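Long-range contacts in DNA translocase coupling protein (Clostridium perfringens, PDB 6O1Y), which binds ATP and, as a plasmid-encoded member of the FtsK/SpoIIIE family, probably acts as a DNA translocase, this chain being the ATP-binding part of a longer membrane protein: residues G136-G141 with G277-D282; S143-C148 with V336-F341. One frame throughout, in Å; residues are numbered along the deposited sequence.

Contact 1 (G136-G141 with G277-D282); sequences GETGSG and GVQRPD. With ATP (adenosine-5'-triphosphate), chain C.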
# COMPACT_ATOMS: atom_id res chain seq x y z
N GLY A 136 6.09 -4.17 0.83
CA GLY A 136 6.00 -5.47 0.17
C GLY A 136 7.35 -6.05 -0.22
O GLY A 136 8.30 -5.30 -0.46
N GLU A 137 7.41 -7.40 -0.31
CA GLU A 137 8.59 -8.19 -0.71
C GLU A 137 9.16 -7.78 -2.10
O GLU A 137 8.48 -7.06 -2.86
CB GLU A 137 8.26 -9.70 -0.69
CG GLU A 137 8.14 -10.30 0.71
CD GLU A 137 7.06 -11.36 0.92
OE1 GLU A 137 6.45 -11.81 -0.08
OE2 GLU A 137 6.83 -11.73 2.09
N THR A 138 10.39 -8.21 -2.43
CA THR A 138 10.99 -7.87 -3.72
C THR A 138 10.12 -8.48 -4.83
O THR A 138 9.77 -9.66 -4.75
CB THR A 138 12.45 -8.33 -3.82
OG1 THR A 138 13.08 -8.18 -2.55
CG2 THR A 138 13.23 -7.56 -4.86
N GLY A 139 9.73 -7.64 -5.79
CA GLY A 139 8.90 -8.05 -6.92
C GLY A 139 7.40 -7.96 -6.71
O GLY A 139 6.64 -8.29 -7.63
N SER A 140 6.95 -7.51 -5.51
CA SER A 140 5.53 -7.34 -5.18
C SER A 140 4.89 -6.21 -6.01
O SER A 140 3.73 -6.32 -6.42
CB SER A 140 5.32 -7.09 -3.69
OG SER A 140 6.05 -5.97 -3.22
N GLY A 141 5.68 -5.17 -6.28
CA GLY A 141 5.26 -4.03 -7.07
C GLY A 141 4.96 -2.81 -6.24
O GLY A 141 4.12 -1.99 -6.63
N GLY A 277 8.43 3.70 0.37
CA GLY A 277 8.45 2.26 0.14
C GLY A 277 9.27 1.58 1.23
O GLY A 277 10.26 2.13 1.73
N VAL A 278 8.82 0.38 1.67
CA VAL A 278 9.52 -0.42 2.69
C VAL A 278 9.52 -1.85 2.24
O VAL A 278 8.45 -2.41 2.02
CB VAL A 278 8.97 -0.29 4.13
CG1 VAL A 278 10.02 -0.72 5.14
CG2 VAL A 278 8.51 1.12 4.44
N GLN A 279 10.73 -2.45 2.08
CA GLN A 279 10.88 -3.86 1.68
C GLN A 279 10.71 -4.75 2.90
O GLN A 279 9.89 -5.66 2.86
CB GLN A 279 12.25 -4.15 1.03
CG GLN A 279 12.31 -5.52 0.34
CD GLN A 279 13.62 -6.26 0.50
OE1 GLN A 279 14.70 -5.81 0.08
NE2 GLN A 279 13.55 -7.44 1.10
N ARG A 280 11.51 -4.48 3.97
CA ARG A 280 11.55 -5.27 5.21
C ARG A 280 10.93 -4.53 6.43
O ARG A 280 11.65 -3.77 7.12
CB ARG A 280 12.98 -5.75 5.50
CG ARG A 280 13.07 -7.16 6.12
CD ARG A 280 14.49 -7.71 6.27
NE ARG A 280 15.30 -7.60 5.05
CZ ARG A 280 15.22 -8.41 3.98
NH1 ARG A 280 14.34 -9.39 3.96
NH2 ARG A 280 16.01 -8.21 2.93
N PRO A 281 9.62 -4.75 6.72
CA PRO A 281 8.97 -4.08 7.86
C PRO A 281 9.58 -4.41 9.23
O PRO A 281 9.47 -5.53 9.74
CB PRO A 281 7.50 -4.50 7.73
CG PRO A 281 7.36 -4.94 6.32
CD PRO A 281 8.65 -5.60 6.01
N ASP A 282 10.27 -3.42 9.79
CA ASP A 282 11.02 -3.47 11.04
C ASP A 282 10.59 -2.25 11.82
O ASP A 282 10.34 -1.20 11.23
CB ASP A 282 12.53 -3.36 10.70
CG ASP A 282 13.52 -3.81 11.75
OD1 ASP A 282 13.33 -3.49 12.94
OD2 ASP A 282 14.53 -4.45 11.37
PG ATP C . 11.50 -1.93 -5.83
O1G ATP C . 11.88 -1.63 -7.26
O2G ATP C . 11.36 -0.64 -4.98
O3G ATP C . 12.53 -2.85 -5.14
PB ATP C . 9.53 -4.15 -6.02
O1B ATP C . 8.72 -4.59 -4.87
O2B ATP C . 10.74 -5.08 -6.18
O3B ATP C . 10.08 -2.67 -5.75
PA ATP C . 8.69 -3.57 -8.79
O1A ATP C . 10.03 -3.01 -9.07
O2A ATP C . 7.66 -2.43 -8.69
O3A ATP C . 8.67 -4.26 -7.35
O5' ATP C . 8.24 -4.53 -10.01
C5' ATP C . 7.94 -5.93 -9.84
C4' ATP C . 7.40 -6.55 -11.10
O4' ATP C . 6.24 -7.36 -10.78
C3' ATP C . 6.93 -5.61 -12.21
O3' ATP C . 8.00 -5.15 -13.03
C2' ATP C . 5.92 -6.49 -12.95
O2' ATP C . 6.52 -7.44 -13.82
C1' ATP C . 5.24 -7.17 -11.76
N9 ATP C . 4.15 -6.37 -11.19
C8 ATP C . 4.23 -5.31 -10.33
N7 ATP C . 3.09 -4.70 -10.12
C5 ATP C . 2.19 -5.42 -10.88
C6 ATP C . 0.81 -5.25 -11.13
N6 ATP C . 0.08 -4.26 -10.61
N1 ATP C . 0.21 -6.12 -11.98
C2 ATP C . 0.94 -7.10 -12.52
N3 ATP C . 2.25 -7.36 -12.36
C4 ATP C . 2.82 -6.47 -11.53

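Contact 2 (S143-C148 with V336-F341); sequences SVILRC and VQFQAF. With ATP (adenosine-5'-triphosphate), chain C.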
# COMPACT_ATOMS: atom_id res chain seq x y z
N SER A 143 7.13 -0.47 -5.65
CA SER A 143 7.77 0.62 -6.38
C SER A 143 6.82 1.13 -7.45
O SER A 143 6.60 2.33 -7.53
CB SER A 143 9.07 0.16 -7.04
OG SER A 143 9.67 1.10 -7.92
N VAL A 144 6.24 0.20 -8.26
CA VAL A 144 5.27 0.49 -9.32
C VAL A 144 4.17 1.49 -8.84
O VAL A 144 3.88 2.48 -9.53
CB VAL A 144 4.69 -0.84 -9.93
CG1 VAL A 144 3.30 -0.64 -10.53
CG2 VAL A 144 5.63 -1.42 -10.98
N ILE A 145 3.63 1.26 -7.63
CA ILE A 145 2.58 2.10 -7.08
C ILE A 145 3.07 3.51 -6.96
O ILE A 145 2.43 4.42 -7.46
CB ILE A 145 2.09 1.56 -5.72
CG1 ILE A 145 1.54 0.13 -5.83
CG2 ILE A 145 1.06 2.53 -5.10
CD1 ILE A 145 0.91 -0.40 -4.59
N LEU A 146 4.20 3.67 -6.29
CA LEU A 146 4.86 4.94 -5.99
C LEU A 146 5.17 5.76 -7.22
O LEU A 146 4.87 6.95 -7.22
CB LEU A 146 6.12 4.70 -5.14
CG LEU A 146 5.89 4.17 -3.72
CD1 LEU A 146 7.19 4.12 -2.99
CD2 LEU A 146 4.88 5.03 -2.96
N ARG A 147 5.65 5.09 -8.28
CA ARG A 147 5.94 5.63 -9.62
C ARG A 147 4.66 6.18 -10.28
O ARG A 147 4.74 7.16 -11.05
CB ARG A 147 6.51 4.53 -10.53
CG ARG A 147 7.79 3.89 -10.04
CD ARG A 147 8.63 3.39 -11.18
NE ARG A 147 8.79 1.94 -11.11
CZ ARG A 147 9.90 1.29 -11.44
NH1 ARG A 147 10.98 1.96 -11.84
NH2 ARG A 147 9.96 -0.03 -11.34
N CYS A 148 3.51 5.50 -10.02
CA CYS A 148 2.18 5.79 -10.55
C CYS A 148 1.61 6.98 -9.82
O CYS A 148 1.14 7.91 -10.48
CB CYS A 148 1.29 4.55 -10.43
SG CYS A 148 -0.43 4.78 -10.96
N VAL A 336 -8.93 -2.61 3.44
CA VAL A 336 -9.57 -3.09 2.21
C VAL A 336 -8.57 -3.72 1.19
O VAL A 336 -7.38 -3.38 1.22
CB VAL A 336 -10.37 -1.90 1.65
CG1 VAL A 336 -9.85 -1.43 0.30
CG2 VAL A 336 -11.85 -2.20 1.61
N GLN A 337 -9.06 -4.64 0.32
CA GLN A 337 -8.29 -5.36 -0.70
C GLN A 337 -8.38 -4.69 -2.08
O GLN A 337 -9.49 -4.44 -2.57
CB GLN A 337 -8.75 -6.84 -0.81
CG GLN A 337 -7.66 -7.83 -1.23
CD GLN A 337 -8.13 -9.13 -1.85
OE1 GLN A 337 -7.62 -9.56 -2.87
NE2 GLN A 337 -9.08 -9.83 -1.24
N PHE A 338 -7.22 -4.42 -2.71
CA PHE A 338 -7.22 -3.78 -4.04
C PHE A 338 -6.15 -4.29 -4.97
O PHE A 338 -5.07 -4.68 -4.53
CB PHE A 338 -7.12 -2.25 -3.91
CG PHE A 338 -5.73 -1.65 -3.87
CD1 PHE A 338 -5.02 -1.60 -2.69
CD2 PHE A 338 -5.15 -1.11 -5.01
CE1 PHE A 338 -3.75 -1.00 -2.64
CE2 PHE A 338 -3.87 -0.54 -4.97
CZ PHE A 338 -3.17 -0.51 -3.78
N GLN A 339 -6.43 -4.20 -6.27
CA GLN A 339 -5.48 -4.56 -7.32
C GLN A 339 -4.82 -3.28 -7.82
O GLN A 339 -5.47 -2.45 -8.48
CB GLN A 339 -6.18 -5.35 -8.47
CG GLN A 339 -5.30 -5.67 -9.71
CD GLN A 339 -4.10 -6.58 -9.47
OE1 GLN A 339 -4.08 -7.44 -8.57
NE2 GLN A 339 -3.08 -6.42 -10.31
N ALA A 340 -3.54 -3.12 -7.50
CA ALA A 340 -2.74 -1.97 -7.93
C ALA A 340 -2.57 -1.95 -9.46
O ALA A 340 -2.30 -2.99 -10.07
CB ALA A 340 -1.38 -1.99 -7.24
N PHE A 341 -2.76 -0.77 -10.08
CA PHE A 341 -2.57 -0.57 -11.51
C PHE A 341 -1.13 -0.94 -11.83
O PHE A 341 -0.25 -0.74 -10.98
CB PHE A 341 -2.76 0.92 -11.89
CG PHE A 341 -4.11 1.57 -11.68
CD1 PHE A 341 -5.27 0.97 -12.15
CD2 PHE A 341 -4.21 2.82 -11.10
CE1 PHE A 341 -6.51 1.58 -11.99
CE2 PHE A 341 -5.45 3.45 -10.97
CZ PHE A 341 -6.60 2.83 -11.41
PG ATP C . 11.50 -1.93 -5.83
O1G ATP C . 11.88 -1.63 -7.26
O2G ATP C . 11.36 -0.64 -4.98
O3G ATP C . 12.53 -2.85 -5.14
PB ATP C . 9.53 -4.15 -6.02
O1B ATP C . 8.72 -4.59 -4.87
O2B ATP C . 10.74 -5.08 -6.18
O3B ATP C . 10.08 -2.67 -5.75
PA ATP C . 8.69 -3.57 -8.79
O1A ATP C . 10.03 -3.01 -9.07
O2A ATP C . 7.66 -2.43 -8.69
O3A ATP C . 8.67 -4.26 -7.35
O5' ATP C . 8.24 -4.53 -10.01
C5' ATP C . 7.94 -5.93 -9.84
C4' ATP C . 7.40 -6.55 -11.10
O4' ATP C . 6.24 -7.36 -10.78
C3' ATP C . 6.93 -5.61 -12.21
O3' ATP C . 8.00 -5.15 -13.03
C2' ATP C . 5.92 -6.49 -12.95
O2' ATP C . 6.52 -7.44 -13.82
C1' ATP C . 5.24 -7.17 -11.76
N9 ATP C . 4.15 -6.37 -11.19
C8 ATP C . 4.23 -5.31 -10.33
N7 ATP C . 3.09 -4.70 -10.12
C5 ATP C . 2.19 -5.42 -10.88
C6 ATP C . 0.81 -5.25 -11.13
N6 ATP C . 0.08 -4.26 -10.61
N1 ATP C . 0.21 -6.12 -11.98
C2 ATP C . 0.94 -7.10 -12.52
N3 ATP C . 2.25 -7.36 -12.36
C4 ATP C . 2.82 -6.47 -11.53

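Contact 1 (G136-G141 with G277-D282)
G136 N donates to V278 O across 3.2 Å, and this is the one hydrogen bond joining the two segments. It sits at the buried end of the contact, where strand 272-278 runs out beside the start of the phosphate-binding loop. G136 brings no side chain, so backbone meets backbone closely: G136 O rests 3.6 Å from Q279 CA. The side chain of V278 leaves the backbone away from the loop and packs on E235 and I286, while Q279 N is held by E235 OE1.

Farther along, the contact becomes loose and solvent-facing. Here T138 OG1 lies 3.6 Å from Q279 CD and touches the amide group without a hydrogen bond. T138 turns OG1 beside its own backbone N (chi1 -36°), which leaves CG2 on the phosphate side, 3.8 Å from ATP O2B. The Q279 chain bends at chi2 and crosses the threonine at a slant.

Within the loop, E137 to S140 form a type II turn, with G139 at the third position, and E137 O accepts from both S140 N and S140 OG. The hydroxyl comes in the carbonyl plane, on a lone pair, at 2.7 Å from E137 O to S140 OG. Held in this way, the loop turns G139 N onto ATP O2B at 2.8 Å, whereas the bonds from G141 N to O3A and O1B are weak. A glycine-rich turn between strand 132-135 and helix 142-155, with backbone amides on the phosphates, is the Walker A motif, or P-loop, of the P-loop NTPase fold.

Contact 2 (S143-C148 with V336-F341)
V144, whose CG1 lies 3.6 Å from F341 O, gives its backbone N to ATP O2A in a 3.0 Å hydrogen bond. The residue spans from the alpha phosphate to the base. Its CG1, anti to the backbone N (chi1 154°), is carried toward F341 and lies near adenine N7, while CG2 stays by the alpha phosphate. On the strand side A340 O accepts a weak bond from adenine N6, 2.8 Å away, a contact suited to an amino group at that position of the base.

Behind these polar contacts the packing between side chains is apolar. I145 swings CG1 beside its backbone N and then runs extended (chi2 -173°), so that CD1 drops 3.8 Å from A340 CB and 4.2 Å from F338 CZ. I145 and F338 reach toward each other from opposite directions. One turn on, C148 SG lies at the edge of the F341 ring, near its plane and 4.3 Å from CD2. That ring is further fixed by a stack with Y104 and by W100, whose plane is turned about 65° from it.

On the nucleotide side of the helix, S143 OG, bonded to E170, lies above the R147 guanidinium toward its rim, and R147 makes a salt bridge with D345.

The first turns of helix 142-155 thus pack against F338 and A340 of strand 334-340. That strand is flanked by antiparallel strands 326-331 and 111-116, which send F327 and V114 into the same apolar layer around I145 and F338.

Contacts 1 and 2 share one ATP. Residues 136-141 of contact 1 hold the beta phosphate, while contact 2 takes the alpha phosphate through V144 and meets the adenine through a weak bond to A340; K142, between the two first segments, adds its NZ to the nucleotide. The centres of the contacts are 13 Å apart, and they touch directly where G277 N packs 3.6 Å from L146 CD1. In sequence their segments interleave, the loop and helix coming first and strands 272-278 and 334-340 later. Both strands belong to one mixed sheet, separated there by 132-135, 296-299 and 326-331. The example illustrates how a P-loop NTPase core can gain a contact to the base from a strand far along the chain.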